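Local atomic coordinates of AlyGC (Glaciecola chathamensis, PDB entry 5GKD), a protein that probably cleaves alginate by beta-elimination, as a polysaccharide lyase of family 6 that binds a calcium ion. Residues V257-G262 against S632-H637; D387-R392 against Y399-T404. All blocks are in the same frame, centred on the assembly; numbering follows the deposited sequence.

Overall arrangement
Interaction 1 joins the two parallel beta-helices of the chain: loop 257-262 comes from the N-terminal one, 632-637 from the C-terminal one. Its centre lies about 8 Å from the centre of the chain. Interaction 2, a hairpin contact between 387-392 and 399-404, has its centre about 35 Å from the chain centre. The two contact centres are about 31 Å apart and the nearest atoms about 13 Å. Along the chain, interaction 2 is nested within the connection that interaction 1 closes. The Phe634 side chain is about 10 Å from the calcium ion bound by Asn180, Glu183, Glu212 and Glu214. Strand 263-265, just after loop 257-262, carries Arg264, which binds carbonate with Glu214, Arg240 and Tyr303.

Interaction 1. Residues V257-G262 against S632-H637; sequences VDHTGG and STFGPH
His259 and Phe634 both hold CG anti to the carbonyl carbon (chi1 -74° and -50°), and this turns their rings past each other into an offset stack. The planes are almost parallel, 2° apart, with centroids 4.3 Å from one another. The overlap is partial. His259 ND1 lies over one face of the phenyl ring, toward its rim, 3.5 Å from Phe634 CG. In return, Phe634 CB sits over the centre of the imidazole, 3.6 Å from its centroid, in a CH-pi contact.

His637 approaches from the opposite direction to His259 and meets it at the edge. The two NE2 atoms, of His259 and His637, are 2.9 Å apart in a hydrogen bond that either could donate. The three rings form an aromatic cluster between the two beta-helices. Face and edge of the His259 ring are therefore both engaged, which limits its rotation. Its backbone lies within the type II turn from Val257 to Thr260, where Thr260 OG1 bonds Val257 O at 2.8 Å. His637 ND1 bonds the backbone O of Glu605, so both ring nitrogens of His637 have partners.

Tyr606 stacks on His637, and Tyr606 OH hydrogen-bonds Asp258 OD2, giving a second link between the two parts. Arg234 touches both His259 and Phe634. The loop 257-262 leads from strand 246-253 into strand 263-265 of one beta-helix, while His637 opens strand 637-641 of the other.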
# COMPACT_ATOMS: atom_id res chain seq x y z
N VAL A 257 18.07 -8.79 -28.88
CA VAL A 257 17.41 -8.74 -27.57
C VAL A 257 15.92 -8.47 -27.75
O VAL A 257 15.49 -7.75 -28.67
CB VAL A 257 18.08 -7.67 -26.69
CG1 VAL A 257 17.29 -7.42 -25.41
CG2 VAL A 257 19.50 -8.11 -26.34
N ASP A 258 15.12 -9.06 -26.86
CA ASP A 258 13.66 -9.03 -26.96
C ASP A 258 13.14 -7.60 -26.92
O ASP A 258 13.58 -6.78 -26.12
CB ASP A 258 13.03 -9.83 -25.80
CG ASP A 258 11.60 -10.30 -26.11
OD1 ASP A 258 11.32 -10.56 -27.31
OD2 ASP A 258 10.75 -10.44 -25.18
N HIS A 259 12.18 -7.31 -27.80
CA HIS A 259 11.47 -6.03 -27.79
C HIS A 259 12.38 -4.82 -28.06
O HIS A 259 12.12 -3.72 -27.57
CB HIS A 259 10.71 -5.85 -26.47
CG HIS A 259 9.49 -6.70 -26.36
ND1 HIS A 259 8.43 -6.60 -27.24
CD2 HIS A 259 9.15 -7.66 -25.48
CE1 HIS A 259 7.49 -7.47 -26.90
NE2 HIS A 259 7.90 -8.12 -25.83
N THR A 260 13.44 -4.97 -28.85
CA THR A 260 14.23 -3.82 -29.29
C THR A 260 13.64 -3.19 -30.56
O THR A 260 13.42 -3.89 -31.56
CB THR A 260 15.69 -4.24 -29.55
OG1 THR A 260 15.71 -5.45 -30.32
CG2 THR A 260 16.44 -4.46 -28.27
N GLY A 261 13.36 -1.89 -30.53
CA GLY A 261 12.97 -1.10 -31.73
C GLY A 261 14.13 -0.20 -32.18
O GLY A 261 15.19 -0.27 -31.61
N GLY A 262 14.01 0.67 -33.17
CA GLY A 262 12.84 1.05 -33.88
C GLY A 262 12.86 2.57 -34.09
O GLY A 262 13.19 3.32 -33.18
N SER A 632 1.71 1.68 -24.22
CA SER A 632 3.10 2.09 -24.08
C SER A 632 4.03 0.98 -23.62
O SER A 632 5.21 1.26 -23.41
CB SER A 632 3.19 3.26 -23.11
OG SER A 632 2.38 4.31 -23.54
N THR A 633 3.54 -0.24 -23.45
CA THR A 633 4.30 -1.32 -22.82
C THR A 633 4.12 -2.61 -23.61
O THR A 633 3.34 -2.67 -24.56
CB THR A 633 3.86 -1.53 -21.36
OG1 THR A 633 2.46 -1.83 -21.32
CG2 THR A 633 4.10 -0.27 -20.54
N PHE A 634 4.84 -3.65 -23.21
CA PHE A 634 4.82 -4.91 -23.92
C PHE A 634 4.30 -6.07 -23.09
O PHE A 634 4.01 -7.13 -23.66
CB PHE A 634 6.23 -5.26 -24.43
CG PHE A 634 6.90 -4.15 -25.18
CD1 PHE A 634 6.27 -3.55 -26.26
CD2 PHE A 634 8.15 -3.68 -24.79
CE1 PHE A 634 6.89 -2.53 -26.96
CE2 PHE A 634 8.76 -2.64 -25.48
CZ PHE A 634 8.13 -2.07 -26.57
N GLY A 635 4.19 -5.91 -21.78
CA GLY A 635 3.79 -6.97 -20.89
C GLY A 635 2.45 -6.71 -20.25
O GLY A 635 1.85 -5.67 -20.48
N PRO A 636 1.97 -7.65 -19.45
CA PRO A 636 2.54 -8.96 -19.12
C PRO A 636 2.61 -9.98 -20.26
O PRO A 636 1.80 -9.97 -21.17
CB PRO A 636 1.60 -9.48 -18.03
CG PRO A 636 0.99 -8.26 -17.44
CD PRO A 636 0.80 -7.34 -18.61
N HIS A 637 3.61 -10.85 -20.19
CA HIS A 637 3.67 -12.06 -21.00
C HIS A 637 3.40 -13.22 -20.05
O HIS A 637 4.11 -13.38 -19.06
CB HIS A 637 5.04 -12.26 -21.64
CG HIS A 637 5.59 -11.08 -22.38
ND1 HIS A 637 6.03 -9.94 -21.74
CD2 HIS A 637 5.82 -10.89 -23.70
CE1 HIS A 637 6.48 -9.09 -22.64
NE2 HIS A 637 6.38 -9.64 -23.84

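Interaction 2. Residues D387-R392 against Y399-T404; sequences DITMQR and YPEAKT
Gln391 and Tyr399 bond each other through both backbone groups: Gln391 N to Tyr399 O at 2.8 Å and Tyr399 N to Gln391 O at 3.0 Å. A third bond, Glu401 N to Thr389 O at 2.9 Å, continues the pairing past the strand end. Its donor lies nearly on the C=O line, at 170°. Water 1 accepts from Ala402 N and, weakly, from Thr389 N, linking the segments just beyond this bond. Water 2 bonds Glu401 O and water 3 Pro400 O; each reaches Gln391 OE1 only weakly. The side chains of Gln391 and Glu401 cross at about a right angle, Gln391 NE2 3.7 Å from Glu401 OE2.

The arrangement is a beta hairpin of two antiparallel strands, 390-392 and 398-400. Gln391 and Tyr399 form its hydrogen-bonded pair, with their side chains on the same face. Met390 and Pro400 form the next, non-hydrogen-bonded pair, and Met390 CA comes 3.3 Å from Tyr399 O in a CA-H...O contact.

Chi1 and chi2 of Met390 (-57° and -69°) bring its sulfur back against the opposite strand, and chi3 then sets only the methyl CE. Met390 SD lies 3.4 Å from Pro400 N and 3.9 Å from Pro400 CD. With an alanine in its place, Pro400 N and CD would probably lose their sulfur neighbour and a gap would open beside Leu345 and Val347. Ile388 CG2 packs on Pro400 CB at 4.2 Å. Ile388, Met390 and Pro400 all touch Leu345 of strand 339-347, which seats the hairpin on the beta-helix. Tyr399 OH bonds the carbonyl of Ser411.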
# COMPACT_ATOMS: atom_id res chain seq x y z
N ASP A 387 21.53 -10.54 -55.19
CA ASP A 387 22.45 -11.32 -54.37
C ASP A 387 23.29 -10.34 -53.55
O ASP A 387 24.18 -9.68 -54.09
CB ASP A 387 23.32 -12.19 -55.26
CG ASP A 387 24.13 -13.19 -54.48
OD1 ASP A 387 24.15 -13.09 -53.24
OD2 ASP A 387 24.75 -14.07 -55.10
N ILE A 388 23.00 -10.23 -52.26
CA ILE A 388 23.67 -9.28 -51.38
C ILE A 388 24.42 -10.07 -50.33
O ILE A 388 23.84 -10.96 -49.70
CB ILE A 388 22.68 -8.31 -50.71
CG1 ILE A 388 21.85 -7.56 -51.74
CG2 ILE A 388 23.41 -7.33 -49.80
CD1 ILE A 388 20.73 -6.76 -51.11
N THR A 389 25.69 -9.74 -50.11
CA THR A 389 26.38 -10.25 -48.93
C THR A 389 26.97 -9.07 -48.17
O THR A 389 27.65 -8.22 -48.74
CB THR A 389 27.42 -11.33 -49.29
OG1 THR A 389 28.74 -10.79 -49.20
CG2 THR A 389 27.20 -11.87 -50.70
N MET A 390 26.63 -8.99 -46.89
CA MET A 390 27.02 -7.85 -46.07
C MET A 390 28.35 -8.14 -45.40
O MET A 390 28.64 -9.27 -45.02
CB MET A 390 25.95 -7.59 -45.01
CG MET A 390 24.58 -7.34 -45.59
SD MET A 390 24.52 -5.77 -46.47
CE MET A 390 24.09 -4.67 -45.15
N GLN A 391 29.18 -7.11 -45.28
CA GLN A 391 30.38 -7.26 -44.47
C GLN A 391 30.58 -6.02 -43.63
O GLN A 391 30.25 -4.91 -44.05
CB GLN A 391 31.61 -7.55 -45.31
CG GLN A 391 32.14 -6.40 -46.08
CD GLN A 391 33.45 -6.76 -46.74
OE1 GLN A 391 34.01 -5.97 -47.49
NE2 GLN A 391 33.95 -7.96 -46.46
N ARG A 392 31.12 -6.22 -42.43
CA ARG A 392 31.19 -5.14 -41.45
C ARG A 392 32.43 -4.29 -41.67
O ARG A 392 33.55 -4.80 -41.62
CB ARG A 392 31.18 -5.72 -40.05
CG ARG A 392 30.67 -4.74 -39.01
CD ARG A 392 30.50 -5.39 -37.67
NE ARG A 392 29.46 -6.42 -37.64
CZ ARG A 392 28.15 -6.15 -37.59
NH1 ARG A 392 27.74 -4.89 -37.61
NH2 ARG A 392 27.27 -7.14 -37.53
N TYR A 399 27.79 -3.33 -44.57
CA TYR A 399 27.57 -2.79 -45.90
C TYR A 399 27.59 -3.90 -46.94
O TYR A 399 28.30 -4.89 -46.78
CB TYR A 399 28.65 -1.76 -46.26
CG TYR A 399 28.59 -0.51 -45.41
CD1 TYR A 399 29.26 -0.45 -44.19
CD2 TYR A 399 27.88 0.59 -45.83
CE1 TYR A 399 29.22 0.70 -43.41
CE2 TYR A 399 27.82 1.73 -45.06
CZ TYR A 399 28.49 1.78 -43.85
OH TYR A 399 28.41 2.93 -43.11
N PRO A 400 26.82 -3.76 -48.02
CA PRO A 400 26.97 -4.67 -49.16
C PRO A 400 28.42 -4.72 -49.63
O PRO A 400 29.10 -3.70 -49.67
CB PRO A 400 26.06 -4.06 -50.23
CG PRO A 400 25.12 -3.15 -49.50
CD PRO A 400 25.89 -2.65 -48.31
N GLU A 401 28.88 -5.92 -49.96
CA GLU A 401 30.21 -6.06 -50.57
C GLU A 401 30.31 -5.25 -51.85
O GLU A 401 31.35 -4.66 -52.14
CB GLU A 401 30.52 -7.53 -50.86
CG GLU A 401 30.54 -8.41 -49.64
CD GLU A 401 31.40 -9.64 -49.79
OE1 GLU A 401 31.44 -10.24 -50.88
OE2 GLU A 401 32.01 -10.04 -48.78
N ALA A 402 29.25 -5.24 -52.65
CA ALA A 402 29.28 -4.60 -53.95
C ALA A 402 29.21 -3.08 -53.80
O ALA A 402 28.28 -2.57 -53.18
CB ALA A 402 28.13 -5.08 -54.82
N LYS A 403 30.18 -2.38 -54.38
CA LYS A 403 30.14 -0.92 -54.36
C LYS A 403 28.87 -0.38 -55.02
O LYS A 403 28.32 0.63 -54.57
CB LYS A 403 31.39 -0.34 -55.05
CG LYS A 403 31.69 1.12 -54.66
CD LYS A 403 32.51 1.18 -53.37
CE LYS A 403 32.51 2.55 -52.70
NZ LYS A 403 32.74 3.72 -53.60
N THR A 404 28.40 -1.03 -56.09
CA THR A 404 27.19 -0.54 -56.74
C THR A 404 25.96 -0.67 -55.84
O THR A 404 25.01 0.10 -56.00
CB THR A 404 26.93 -1.27 -58.06
OG1 THR A 404 26.85 -2.68 -57.83
CG2 THR A 404 28.03 -0.99 -59.05
O HOH W 1 27.10 -7.39 -51.95
O HOH W 2 33.36 -4.15 -50.41
O HOH W 3 31.53 -3.71 -48.15